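Local coordinates for thiosulfate sulfurtransferase YnjE (Escherichia coli, PDB 2WLR), which transfers sulfur as a periplasmic rhodanese-type enzyme, converting thiosulfate and hydrogen cyanide to thiocyanate and sulfite, at residues 23-28 and 86-91; 47-52 and 65-70; 186-191 and 223-228; 193-198 and 260-265. One frame throughout, in Å; residues are numbered along the deposited sequence.

Contact 1 of 4, residues 23-28 and 86-91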
loop_
_atom_site.group_PDB
_atom_site.type_symbol
_atom_site.label_atom_id
_atom_site.label_comp_id
_atom_site.label_asym_id
_atom_site.label_seq_id
_atom_site.Cartn_x
_atom_site.Cartn_y
_atom_site.Cartn_z
ATOM N N ILE A 23 8.743 -15.259 13.279
ATOM C CA ILE A 23 8.370 -13.840 13.379
ATOM C C ILE A 23 9.607 -12.979 13.077
ATOM O O ILE A 23 10.630 -13.059 13.749
ATOM C CB ILE A 23 7.832 -13.445 14.757
ATOM C CG1 ILE A 23 6.610 -14.302 15.095
ATOM C CG2 ILE A 23 7.545 -11.955 14.762
ATOM C CD1 ILE A 23 5.977 -13.991 16.461
ATOM N N ASP A 24 9.481 -12.209 12.006
ATOM C CA ASP A 24 10.495 -11.291 11.500
ATOM C C ASP A 24 10.291 -9.974 12.232
ATOM O O ASP A 24 9.232 -9.348 12.115
ATOM C CB ASP A 24 10.248 -11.153 9.994
ATOM C CG ASP A 24 11.323 -10.408 9.256
ATOM O OD1 ASP A 24 11.948 -9.494 9.786
ATOM O OD2 ASP A 24 11.548 -10.750 8.057
ATOM N N THR A 25 11.265 -9.587 13.040
ATOM C CA THR A 25 11.190 -8.396 13.883
ATOM C C THR A 25 11.743 -7.117 13.248
ATOM O O THR A 25 11.780 -6.075 13.882
ATOM C CB THR A 25 11.870 -8.653 15.239
ATOM O OG1 THR A 25 13.278 -8.747 15.052
ATOM C CG2 THR A 25 11.288 -9.917 15.927
ATOM N N ARG A 26 12.092 -7.197 11.964
ATOM C CA ARG A 26 12.619 -6.054 11.248
ATOM C C ARG A 26 11.484 -5.154 10.737
ATOM O O ARG A 26 10.368 -5.587 10.642
ATOM C CB ARG A 26 13.386 -6.563 10.027
ATOM C CG ARG A 26 14.587 -7.399 10.369
ATOM C CD ARG A 26 15.294 -7.916 9.145
ATOM N NE ARG A 26 14.409 -8.783 8.400
ATOM C CZ ARG A 26 14.688 -9.276 7.197
ATOM N NH1 ARG A 26 15.833 -8.978 6.586
ATOM N NH2 ARG A 26 13.814 -10.018 6.577
ATOM N N PRO A 27 11.798 -3.927 10.340
ATOM C CA PRO A 27 10.782 -3.107 9.678
ATOM C C PRO A 27 10.251 -3.793 8.417
ATOM O O PRO A 27 10.918 -4.622 7.787
ATOM C CB PRO A 27 11.536 -1.824 9.322
ATOM C CG PRO A 27 12.616 -1.752 10.317
ATOM C CD PRO A 27 13.037 -3.159 10.581
ATOM N N SER A 28 9.054 -3.415 8.025
ATOM C CA SER A 28 8.383 -4.100 6.935
ATOM C C SER A 28 9.092 -3.985 5.584
ATOM O O SER A 28 8.953 -4.833 4.748
ATOM C CB SER A 28 6.924 -3.661 6.821
ATOM O OG SER A 28 6.819 -2.305 6.428
ATOM N N LYS A 86 18.641 -6.626 19.493
ATOM C CA LYS A 86 17.855 -5.707 20.292
ATOM C C LYS A 86 16.358 -5.779 19.965
ATOM O O LYS A 86 15.519 -5.804 20.857
ATOM C CB LYS A 86 18.435 -4.308 20.106
ATOM C CG LYS A 86 17.649 -3.186 20.695
ATOM C CD LYS A 86 18.275 -1.855 20.270
ATOM C CE LYS A 86 17.355 -0.687 20.570
ATOM N NZ LYS A 86 17.393 -0.335 22.015
ATOM N N ASP A 87 16.025 -5.808 18.678
ATOM C CA ASP A 87 14.632 -5.940 18.237
ATOM C C ASP A 87 14.035 -7.279 18.667
ATOM O O ASP A 87 12.871 -7.353 19.078
ATOM C CB ASP A 87 14.537 -5.863 16.689
ATOM C CG ASP A 87 14.782 -4.452 16.114
ATOM O OD1 ASP A 87 14.951 -3.502 16.917
ATOM O OD2 ASP A 87 14.782 -4.298 14.839
ATOM N N VAL A 88 14.821 -8.340 18.555
ATOM C CA VAL A 88 14.355 -9.673 18.940
ATOM C C VAL A 88 14.040 -9.680 20.449
ATOM O O VAL A 88 12.996 -10.202 20.864
ATOM C CB VAL A 88 15.419 -10.753 18.575
ATOM C CG1 VAL A 88 15.161 -12.063 19.300
ATOM C CG2 VAL A 88 15.373 -10.997 17.067
ATOM N N ASP A 89 14.906 -9.081 21.250
ATOM C CA ASP A 89 14.671 -9.018 22.699
ATOM C C ASP A 89 13.403 -8.225 23.029
ATOM O O ASP A 89 12.616 -8.617 23.902
ATOM C CB ASP A 89 15.881 -8.370 23.387
ATOM C CG ASP A 89 15.740 -8.332 24.896
ATOM O OD1 ASP A 89 15.905 -9.394 25.519
ATOM O OD2 ASP A 89 15.451 -7.244 25.423
ATOM N N ALA A 90 13.205 -7.104 22.352
ATOM C CA ALA A 90 12.042 -6.241 22.589
ATOM C C ALA A 90 10.746 -6.982 22.284
ATOM O O ALA A 90 9.768 -6.959 23.045
ATOM C CB ALA A 90 12.128 -4.993 21.729
ATOM N N VAL A 91 10.708 -7.634 21.130
ATOM C CA VAL A 91 9.546 -8.425 20.736
ATOM C C VAL A 91 9.334 -9.612 21.688
ATOM O O VAL A 91 8.209 -9.883 22.091
ATOM C CB VAL A 91 9.662 -8.878 19.248
ATOM C CG1 VAL A 91 8.580 -9.877 18.897
ATOM C CG2 VAL A 91 9.623 -7.641 18.351
HETATM O O HOH W 1 15.092 -6.819 13.641
#
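Thr25 sits just past the end of strand 21-24 and pushes its side chain against the helix 85-97, near its start, so the contact joins the central parallel sheet of the first rhodanese domain to a helix that flanks it. The tight part is apolar and faces inward. Thr25 CG2 rests against Val91, 3.7 Å from Val91 CG2, with Val91 CB scarcely farther away. Both valines, Val88 and Val91, also lean on Leu81 of the neighbouring strand 79-82, which closes this corner from the sheet side. One turn back along the helix, Thr25 OG1 comes within 3.5 Å of Asp87 CB and meets Val88 CG2 at 3.7 Å. With chi1 at 70°, OG1 lies between the backbone N and the carbonyl carbon of Thr25, while CG2 is left to face Val91. The hydroxyl is not idle: it is hydrogen-bonded to the carbonyl O of Tyr82, at the end of the next strand. Swapping in an alanine removes the methyl and the hydroxyl, which would probably leave a gap beside Val91 and the carbonyl O of Tyr82 without that donor. The looser side begins at Asp87, which is only partly buried. No direct hydrogen bond crosses between the two segments; a water does the joining instead. It gives one hydrogen to Thr25 OG1 at 3.0 Å and the other to Asp87 OD2, with the water oxygen 2.8 Å from that carboxylate atom.

Contact 2 of 4, residues 47-52 and 65-70; sequences AALNLS and NAWIKQ
Trp67 reaches from helix 61-70 down to Leu49, Asn50 and Leu51, inside a beta-alpha-beta crossover of the first rhodanese domain: the chain leaves strand 49-50, runs through this helix and returns as strand 79-82, with strand 21-24 lying between the two in the parallel sheet. The indole does nearly all the work on the helix side; its CG stands anti to the backbone N (chi1 -176°), which sends the ring out from the helix toward the strand. The CH-pi part belongs to Leu51. Its CD1 sits over the six-membered ring, 4.1 Å from the centroid and 13° off the normal, and its CD2 lies over the same ring farther out, 4.0 Å from Trp67 CZ3. Plain apolar contacts follow at the far end of the indole, where Leu49 CD1 comes to 3.7 Å of Trp67 CH2 and Leu51 CB also closes in. Beyond the segments, Leu51 packs on Val91 and Leu95 of helix 85-97, and His71 meets the indole with its own ring. The polar part uses the backbone. Asn50 O passes 3.4 Å from Trp67 CZ2 without bonding to the ring directly. A water in the plane of the indole makes the link: it accepts from Trp67 NE1 at 2.9 Å and donates to Asn50 O at 2.7 Å.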
loop_
_atom_site.group_PDB
_atom_site.type_symbol
_atom_site.label_atom_id
_atom_site.label_comp_id
_atom_site.label_asym_id
_atom_site.label_seq_id
_atom_site.Cartn_x
_atom_site.Cartn_y
_atom_site.Cartn_z
ATOM N N ALA A 47 6.393 -18.312 5.361
ATOM C CA ALA A 47 5.236 -18.190 6.228
ATOM C C ALA A 47 5.469 -17.290 7.445
ATOM O O ALA A 47 4.612 -17.220 8.323
ATOM C CB ALA A 47 4.706 -19.584 6.644
ATOM N N ALA A 48 6.591 -16.549 7.468
ATOM C CA ALA A 48 6.893 -15.707 8.627
ATOM C C ALA A 48 5.868 -14.597 8.743
ATOM O O ALA A 48 5.344 -14.085 7.761
ATOM C CB ALA A 48 8.248 -15.035 8.507
ATOM N N LEU A 49 5.640 -14.240 9.994
ATOM C CA LEU A 49 4.881 -13.047 10.350
ATOM C C LEU A 49 5.865 -11.880 10.477
ATOM O O LEU A 49 7.059 -12.092 10.726
ATOM C CB LEU A 49 4.111 -13.254 11.684
ATOM C CG LEU A 49 3.228 -14.508 11.727
ATOM C CD1 LEU A 49 2.534 -14.602 13.079
ATOM C CD2 LEU A 49 2.221 -14.543 10.566
ATOM N N ASN A 50 5.361 -10.659 10.359
ATOM C CA ASN A 50 6.162 -9.453 10.579
ATOM C C ASN A 50 5.606 -8.771 11.824
ATOM O O ASN A 50 4.432 -8.323 11.857
ATOM C CB ASN A 50 6.044 -8.521 9.388
ATOM C CG ASN A 50 7.072 -7.357 9.391
ATOM O OD1 ASN A 50 8.156 -7.421 10.062
ATOM N ND2 ASN A 50 6.754 -6.343 8.664
ATOM N N LEU A 51 6.467 -8.635 12.811
ATOM C CA LEU A 51 6.136 -7.866 14.008
ATOM C C LEU A 51 7.343 -7.014 14.295
ATOM O O LEU A 51 8.266 -7.437 15.003
ATOM C CB LEU A 51 5.790 -8.768 15.194
ATOM C CG LEU A 51 5.275 -8.066 16.455
ATOM C CD1 LEU A 51 4.030 -7.217 16.201
ATOM C CD2 LEU A 51 4.994 -9.074 17.581
ATOM N N SER A 52 7.380 -5.848 13.689
ATOM C CA SER A 52 8.541 -4.975 13.805
ATOM C C SER A 52 8.681 -4.440 15.215
ATOM O O SER A 52 7.715 -3.874 15.755
ATOM C CB SER A 52 8.443 -3.850 12.822
ATOM O OG SER A 52 9.604 -3.072 12.867
ATOM N N ASN A 65 -2.794 -8.257 21.407
ATOM C CA ASN A 65 -3.618 -9.442 21.568
ATOM C C ASN A 65 -4.398 -9.701 20.288
ATOM O O ASN A 65 -4.527 -10.858 19.873
ATOM C CB ASN A 65 -4.585 -9.265 22.748
ATOM C CG ASN A 65 -3.909 -9.394 24.091
ATOM O OD1 ASN A 65 -2.811 -9.959 24.217
ATOM N ND2 ASN A 65 -4.584 -8.883 25.135
ATOM N N ALA A 66 -4.959 -8.652 19.713
ATOM C CA ALA A 66 -5.674 -8.758 18.447
ATOM C C ALA A 66 -4.778 -9.324 17.336
ATOM O O ALA A 66 -5.177 -10.187 16.554
ATOM C CB ALA A 66 -6.254 -7.424 18.070
ATOM N N TRP A 67 -3.545 -8.845 17.282
ATOM C CA TRP A 67 -2.614 -9.292 16.259
ATOM C C TRP A 67 -2.280 -10.760 16.452
ATOM O O TRP A 67 -2.251 -11.558 15.506
ATOM C CB TRP A 67 -1.350 -8.422 16.345
ATOM C CG TRP A 67 -0.322 -8.698 15.294
ATOM C CD1 TRP A 67 -0.176 -8.024 14.111
ATOM C CD2 TRP A 67 0.718 -9.653 15.360
ATOM N NE1 TRP A 67 0.876 -8.560 13.415
ATOM C CE2 TRP A 67 1.459 -9.541 14.156
ATOM C CE3 TRP A 67 1.106 -10.618 16.293
ATOM C CZ2 TRP A 67 2.533 -10.377 13.854
ATOM C CZ3 TRP A 67 2.193 -11.435 16.012
ATOM C CH2 TRP A 67 2.905 -11.299 14.781
ATOM N N ILE A 68 -2.035 -11.161 17.685
ATOM C CA ILE A 68 -1.759 -12.560 17.991
ATOM C C ILE A 68 -2.936 -13.441 17.542
ATOM O O ILE A 68 -2.719 -14.443 16.855
ATOM C CB ILE A 68 -1.437 -12.736 19.490
ATOM C CG1 ILE A 68 -0.068 -12.087 19.824
ATOM C CG2 ILE A 68 -1.450 -14.224 19.889
ATOM C CD1 ILE A 68 0.214 -11.954 21.320
ATOM N N LYS A 69 -4.161 -13.018 17.864
ATOM C CA LYS A 69 -5.376 -13.763 17.477
ATOM C C LYS A 69 -5.595 -13.822 15.971
ATOM O O LYS A 69 -6.005 -14.869 15.422
ATOM C CB LYS A 69 -6.589 -13.083 18.102
ATOM C CG LYS A 69 -6.830 -13.489 19.506
ATOM C CD LYS A 69 -8.057 -14.362 19.603
ATOM C CE LYS A 69 -9.309 -13.515 19.506
ATOM N NZ LYS A 69 -10.513 -14.303 19.136
ATOM N N GLN A 70 -5.394 -12.695 15.319
ATOM C CA GLN A 70 -5.610 -12.566 13.865
ATOM C C GLN A 70 -4.652 -13.477 13.086
ATOM O O GLN A 70 -4.967 -13.873 11.965
ATOM C CB GLN A 70 -5.438 -11.120 13.406
ATOM C CG GLN A 70 -6.619 -10.209 13.692
ATOM C CD GLN A 70 -6.260 -8.751 13.782
ATOM O OE1 GLN A 70 -5.189 -8.319 13.320
ATOM N NE2 GLN A 70 -7.167 -7.961 14.376
HETATM O O HOH W 2 1.974 -8.207 10.745
#

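Contact 3 of 4, residues 186-191 and 223-228; sequences VSDEQL and MLYAGV
Asp188 and Leu191 are the two residues of 186-191 that touch the end of helix 213-226, and both do so chiefly through Tyr225. The chain enters by way of Ser187, the N-cap of helix 188-197, whose OG accepts from Gln190 N at 3.2 Å and caps the first turn. Asp188 comes next. Its OD1 offers the syn lone pair to Tyr225 OH, which donates across 2.7 Å. The oxygen arrives at the edge of the phenol ring, in its plane, while the carboxylate as a whole is turned 39° from that ring. One turn on, Leu191 brings CD1 against the same ring edge, 3.9 Å from Tyr225 CE2, and reaches more distantly, 4.5 Å, to Ala226 CB. With chi1 at 158°, the phenol of Tyr225 swings away from its own N-H and out toward both partners. A phenylalanine in its place would keep much of the contact with Leu191 but remove the hydroxyl, and would probably leave Asp188 OD1 without its mate across the helices. Just after Tyr225 the helix ends: Gly227 takes a positive phi, and Met223 O accepts from both Gly227 N and Val228 N. Pro267, from a loop, touches Asp188 and Tyr225. Farther along helix 188-197, Met194 and Leu195 continue the packing on Met223 and Ala226, and Met223 itself leans on Val231 of strand 231-234 in the sheet of the second rhodanese domain.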
loop_
_atom_site.group_PDB
_atom_site.type_symbol
_atom_site.label_atom_id
_atom_site.label_comp_id
_atom_site.label_asym_id
_atom_site.label_seq_id
_atom_site.Cartn_x
_atom_site.Cartn_y
_atom_site.Cartn_z
ATOM N N VAL A 186 -8.868 13.650 -15.253
ATOM C CA VAL A 186 -8.922 14.530 -16.442
ATOM C C VAL A 186 -8.640 13.770 -17.751
ATOM O O VAL A 186 -8.183 12.628 -17.765
ATOM C CB VAL A 186 -7.957 15.745 -16.264
ATOM C CG1 VAL A 186 -8.378 16.590 -15.003
ATOM C CG2 VAL A 186 -6.481 15.292 -16.189
ATOM N N SER A 187 -8.913 14.441 -18.865
ATOM C CA SER A 187 -8.733 13.850 -20.176
ATOM C C SER A 187 -7.283 13.472 -20.454
ATOM O O SER A 187 -6.353 14.027 -19.854
ATOM C CB SER A 187 -9.216 14.800 -21.265
ATOM O OG SER A 187 -8.354 15.928 -21.339
ATOM N N ASP A 188 -7.095 12.582 -21.420
ATOM C CA ASP A 188 -5.745 12.177 -21.839
ATOM C C ASP A 188 -4.920 13.406 -22.226
ATOM O O ASP A 188 -3.763 13.511 -21.858
ATOM C CB ASP A 188 -5.791 11.167 -22.984
ATOM C CG ASP A 188 -6.490 9.873 -22.597
ATOM O OD1 ASP A 188 -6.543 9.550 -21.369
ATOM O OD2 ASP A 188 -6.956 9.189 -23.513
ATOM N N GLU A 189 -5.524 14.355 -22.939
ATOM C CA GLU A 189 -4.794 15.560 -23.347
ATOM C C GLU A 189 -4.340 16.406 -22.162
ATOM O O GLU A 189 -3.260 17.025 -22.168
ATOM C CB GLU A 189 -5.641 16.509 -24.245
ATOM C CG GLU A 189 -6.650 16.054 -25.252
ATOM C CD GLU A 189 -7.946 15.428 -24.708
ATOM O OE1 GLU A 189 -9.047 16.068 -24.611
ATOM O OE2 GLU A 189 -7.864 14.227 -24.504
ATOM N N GLN A 190 -5.211 16.555 -21.165
ATOM C CA GLN A 190 -4.834 17.253 -19.946
ATOM C C GLN A 190 -3.778 16.473 -19.158
ATOM O O GLN A 190 -2.867 17.082 -18.605
ATOM C CB GLN A 190 -6.044 17.585 -19.056
ATOM C CG GLN A 190 -6.945 18.654 -19.636
ATOM C CD GLN A 190 -6.341 20.057 -19.672
ATOM O OE1 GLN A 190 -6.955 20.992 -20.218
ATOM N NE2 GLN A 190 -5.173 20.222 -19.094
ATOM N N LEU A 191 -3.857 15.148 -19.122
ATOM C CA LEU A 191 -2.778 14.368 -18.504
ATOM C C LEU A 191 -1.442 14.591 -19.200
ATOM O O LEU A 191 -0.411 14.736 -18.562
ATOM C CB LEU A 191 -3.100 12.866 -18.473
ATOM C CG LEU A 191 -4.273 12.463 -17.567
ATOM C CD1 LEU A 191 -4.480 10.949 -17.696
ATOM C CD2 LEU A 191 -4.070 12.852 -16.131
HETATM N N MSE A 223 -1.010 8.002 -13.457
HETATM C CA MSE A 223 0.227 7.990 -14.258
HETATM C C MSE A 223 0.494 6.656 -14.908
HETATM O O MSE A 223 0.962 6.596 -16.063
HETATM C CB MSE A 223 1.425 8.393 -13.418
HETATM C CG MSE A 223 1.407 9.853 -13.059
HETATM SE SE MSE A 223 3.063 10.363 -12.188
HETATM C CE MSE A 223 2.620 12.301 -12.034
ATOM N N LEU A 224 0.202 5.553 -14.204
ATOM C CA LEU A 224 0.405 4.211 -14.772
ATOM C C LEU A 224 -0.550 4.015 -15.962
ATOM O O LEU A 224 -0.163 3.510 -17.004
ATOM C CB LEU A 224 0.195 3.118 -13.728
ATOM C CG LEU A 224 1.342 2.985 -12.741
ATOM C CD1 LEU A 224 0.857 2.147 -11.551
ATOM C CD2 LEU A 224 2.586 2.347 -13.340
ATOM N N TYR A 225 -1.802 4.424 -15.798
ATOM C CA TYR A 225 -2.754 4.431 -16.887
ATOM C C TYR A 225 -2.199 5.189 -18.097
ATOM O O TYR A 225 -2.273 4.700 -19.241
ATOM C CB TYR A 225 -4.073 5.067 -16.406
ATOM C CG TYR A 225 -4.954 5.602 -17.485
ATOM C CD1 TYR A 225 -5.849 4.783 -18.134
ATOM C CD2 TYR A 225 -4.893 6.938 -17.839
ATOM C CE1 TYR A 225 -6.675 5.283 -19.157
ATOM C CE2 TYR A 225 -5.684 7.441 -18.861
ATOM C CZ TYR A 225 -6.583 6.610 -19.504
ATOM O OH TYR A 225 -7.373 7.143 -20.527
ATOM N N ALA A 226 -1.673 6.388 -17.863
ATOM C CA ALA A 226 -1.185 7.241 -18.937
ATOM C C ALA A 226 -0.050 6.588 -19.713
ATOM O O ALA A 226 0.043 6.724 -20.918
ATOM C CB ALA A 226 -0.756 8.557 -18.393
ATOM N N GLY A 227 0.822 5.918 -18.983
ATOM C CA GLY A 227 1.948 5.206 -19.566
ATOM C C GLY A 227 3.291 5.452 -18.937
ATOM O O GLY A 227 4.291 5.070 -19.531
ATOM N N VAL A 228 3.369 6.057 -17.755
ATOM C CA VAL A 228 4.639 6.111 -17.006
ATOM C C VAL A 228 4.958 4.672 -16.564
ATOM O O VAL A 228 4.164 4.047 -15.888
ATOM C CB VAL A 228 4.604 7.077 -15.797
ATOM C CG1 VAL A 228 5.993 7.162 -15.131
ATOM C CG2 VAL A 228 4.140 8.474 -16.199
#

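Contact 4 of 4, residues 193-198 and 260-265; sequences AMLAKH and PDFGVK
Ala196 and Pro260 bring a helix and an irregular loop remarkably close, their CA atoms only 4.9 Å apart, yet no hydrogen bond joins the two segments. Nothing bulky stands in the way: the methyl of Ala196 meets the backbone of Pro260, with Ala196 CB 4.1 Å from Pro260 CA, while Pro260 CB points away from the helix. Just before the proline, the backbone of Glu259 hydrogen-bonds with that of Ala196, which is consistent with the close approach. One residue earlier on the helix, Leu195 makes the side-chain half of the contact. Its CD1 rests over the face of Phe262, 4.1 Å from the ring centroid and 27° off the normal, a CH-pi contact displaced toward one side of the ring: CE1 of Phe262 is 3.7 Å from Leu195 CD1. A chi1 of -169° carries the ring of Phe262 back toward the helix. Helix 188-197 belongs to the second rhodanese domain, where it lies on the crossover from strand 170-173 to strand 205-209 of the parallel sheet; the loop 260-265 comes after helix 238-243 and leads on toward strand 273-274, the first strand of the next sheet. The loop is held to the domain by a further residue as well, since Phe262 O accepts from His202 ND1. Val228 also packs against both Leu195 and Phe262. Past the aromatic ring the chain turns at Gly263, whose positive phi of 103° would press a side chain against the carbonyl O of Phe262.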
loop_
_atom_site.group_PDB
_atom_site.type_symbol
_atom_site.label_atom_id
_atom_site.label_comp_id
_atom_site.label_asym_id
_atom_site.label_seq_id
_atom_site.Cartn_x
_atom_site.Cartn_y
_atom_site.Cartn_z
ATOM N N ALA A 193 -0.516 17.241 -20.709
ATOM C CA ALA A 193 0.006 18.542 -20.322
ATOM C C ALA A 193 0.620 18.489 -18.928
ATOM O O ALA A 193 1.659 19.084 -18.662
ATOM C CB ALA A 193 -1.114 19.607 -20.395
HETATM N N MSE A 194 -0.054 17.800 -18.023
HETATM C CA MSE A 194 0.413 17.706 -16.645
HETATM C C MSE A 194 1.778 17.017 -16.576
HETATM O O MSE A 194 2.689 17.462 -15.886
HETATM C CB MSE A 194 -0.657 16.946 -15.828
HETATM C CG MSE A 194 -0.315 16.695 -14.329
HETATM SE SE MSE A 194 0.797 15.116 -14.043
HETATM C CE MSE A 194 -0.424 13.677 -14.561
ATOM N N LEU A 195 1.908 15.934 -17.338
ATOM C CA LEU A 195 3.133 15.135 -17.353
ATOM C C LEU A 195 4.287 16.002 -17.881
ATOM O O LEU A 195 5.383 16.042 -17.282
ATOM C CB LEU A 195 2.966 13.839 -18.139
ATOM C CG LEU A 195 2.023 12.798 -17.513
ATOM C CD1 LEU A 195 1.506 11.828 -18.530
ATOM C CD2 LEU A 195 2.768 12.038 -16.381
ATOM N N ALA A 196 4.029 16.704 -18.982
ATOM C CA ALA A 196 5.047 17.596 -19.554
ATOM C C ALA A 196 5.507 18.644 -18.566
ATOM O O ALA A 196 6.717 18.846 -18.358
ATOM C CB ALA A 196 4.519 18.273 -20.818
ATOM N N LYS A 197 4.560 19.291 -17.907
ATOM C CA LYS A 197 4.825 20.382 -16.964
ATOM C C LYS A 197 5.677 19.935 -15.779
ATOM O O LYS A 197 6.536 20.658 -15.312
ATOM C CB LYS A 197 3.478 20.927 -16.475
ATOM C CG LYS A 197 3.408 22.139 -15.578
ATOM C CD LYS A 197 2.049 22.139 -14.746
ATOM C CE LYS A 197 0.762 21.711 -15.531
ATOM N NZ LYS A 197 -0.304 20.889 -14.750
ATOM N N HIS A 198 5.451 18.717 -15.304
ATOM C CA HIS A 198 6.247 18.156 -14.218
ATOM C C HIS A 198 7.474 17.355 -14.690
ATOM O O HIS A 198 8.138 16.700 -13.880
ATOM C CB HIS A 198 5.353 17.319 -13.299
ATOM C CG HIS A 198 4.328 18.139 -12.598
ATOM N ND1 HIS A 198 4.596 18.840 -11.442
ATOM C CD2 HIS A 198 3.058 18.443 -12.942
ATOM C CE1 HIS A 198 3.514 19.503 -11.076
ATOM N NE2 HIS A 198 2.565 19.289 -11.978
ATOM N N PRO A 260 8.230 18.153 -23.100
ATOM C CA PRO A 260 7.084 18.241 -24.012
ATOM C C PRO A 260 6.716 16.971 -24.790
ATOM O O PRO A 260 5.612 16.896 -25.347
ATOM C CB PRO A 260 7.484 19.375 -24.980
ATOM C CG PRO A 260 8.949 19.439 -24.885
ATOM C CD PRO A 260 9.310 19.085 -23.468
ATOM N N ASP A 261 7.626 16.000 -24.863
ATOM C CA ASP A 261 7.404 14.767 -25.611
ATOM C C ASP A 261 7.424 13.563 -24.655
ATOM O O ASP A 261 8.464 13.174 -24.140
ATOM C CB ASP A 261 8.482 14.581 -26.700
ATOM C CG ASP A 261 8.529 15.744 -27.674
ATOM O OD1 ASP A 261 7.522 15.960 -28.383
ATOM O OD2 ASP A 261 9.565 16.451 -27.703
ATOM N N PHE A 262 6.244 12.994 -24.434
ATOM C CA PHE A 262 6.097 11.873 -23.472
ATOM C C PHE A 262 6.798 10.608 -23.932
ATOM O O PHE A 262 7.361 9.870 -23.107
ATOM C CB PHE A 262 4.605 11.618 -23.225
ATOM C CG PHE A 262 4.318 10.669 -22.059
ATOM C CD1 PHE A 262 4.760 10.941 -20.802
ATOM C CD2 PHE A 262 3.580 9.512 -22.267
ATOM C CE1 PHE A 262 4.473 10.062 -19.733
ATOM C CE2 PHE A 262 3.287 8.646 -21.230
ATOM C CZ PHE A 262 3.747 8.920 -19.970
ATOM N N GLY A 263 6.744 10.359 -25.239
ATOM C CA GLY A 263 7.516 9.279 -25.861
ATOM C C GLY A 263 6.755 8.034 -26.222
ATOM O O GLY A 263 7.294 7.136 -26.901
ATOM N N VAL A 264 5.511 7.964 -25.763
ATOM C CA VAL A 264 4.535 6.968 -26.201
ATOM C C VAL A 264 3.166 7.645 -26.266
ATOM O O VAL A 264 2.963 8.716 -25.670
ATOM C CB VAL A 264 4.418 5.752 -25.234
ATOM C CG1 VAL A 264 5.735 5.015 -25.118
ATOM C CG2 VAL A 264 3.900 6.187 -23.843
ATOM N N LYS A 265 2.222 7.019 -26.968
ATOM C CA LYS A 265 0.859 7.534 -27.029
ATOM C C LYS A 265 0.151 7.290 -25.699
ATOM O O LYS A 265 0.215 6.192 -25.146
ATOM C CB LYS A 265 0.047 6.892 -28.161
ATOM C CG LYS A 265 0.448 7.344 -29.544
ATOM C CD LYS A 265 -0.664 7.054 -30.520
ATOM C CE LYS A 265 -0.213 7.239 -31.951
ATOM N NZ LYS A 265 -1.146 6.491 -32.834
#

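How the contacts relate
The four contacts form two pairs on opposite sides of the chain's centre. Contacts 1 and 2, with centres 12 Å apart, share the sheet of the first rhodanese domain, where strands 21-24 and 49-50 are neighbours; Asp24 N probably donates to Leu49 O at 2.7 Å. Along the chain, both segments of contact 2 fall between those of contact 1. Contacts 3 and 4, with centres 9 Å apart, both use helix 188-197 of the second domain, and their segments alternate in sequence. About 41 Å separates the centres of contacts 1 and 3. All four lie away from the active-site Cys365; contact 4 joins the second domain to the loop leading toward the third.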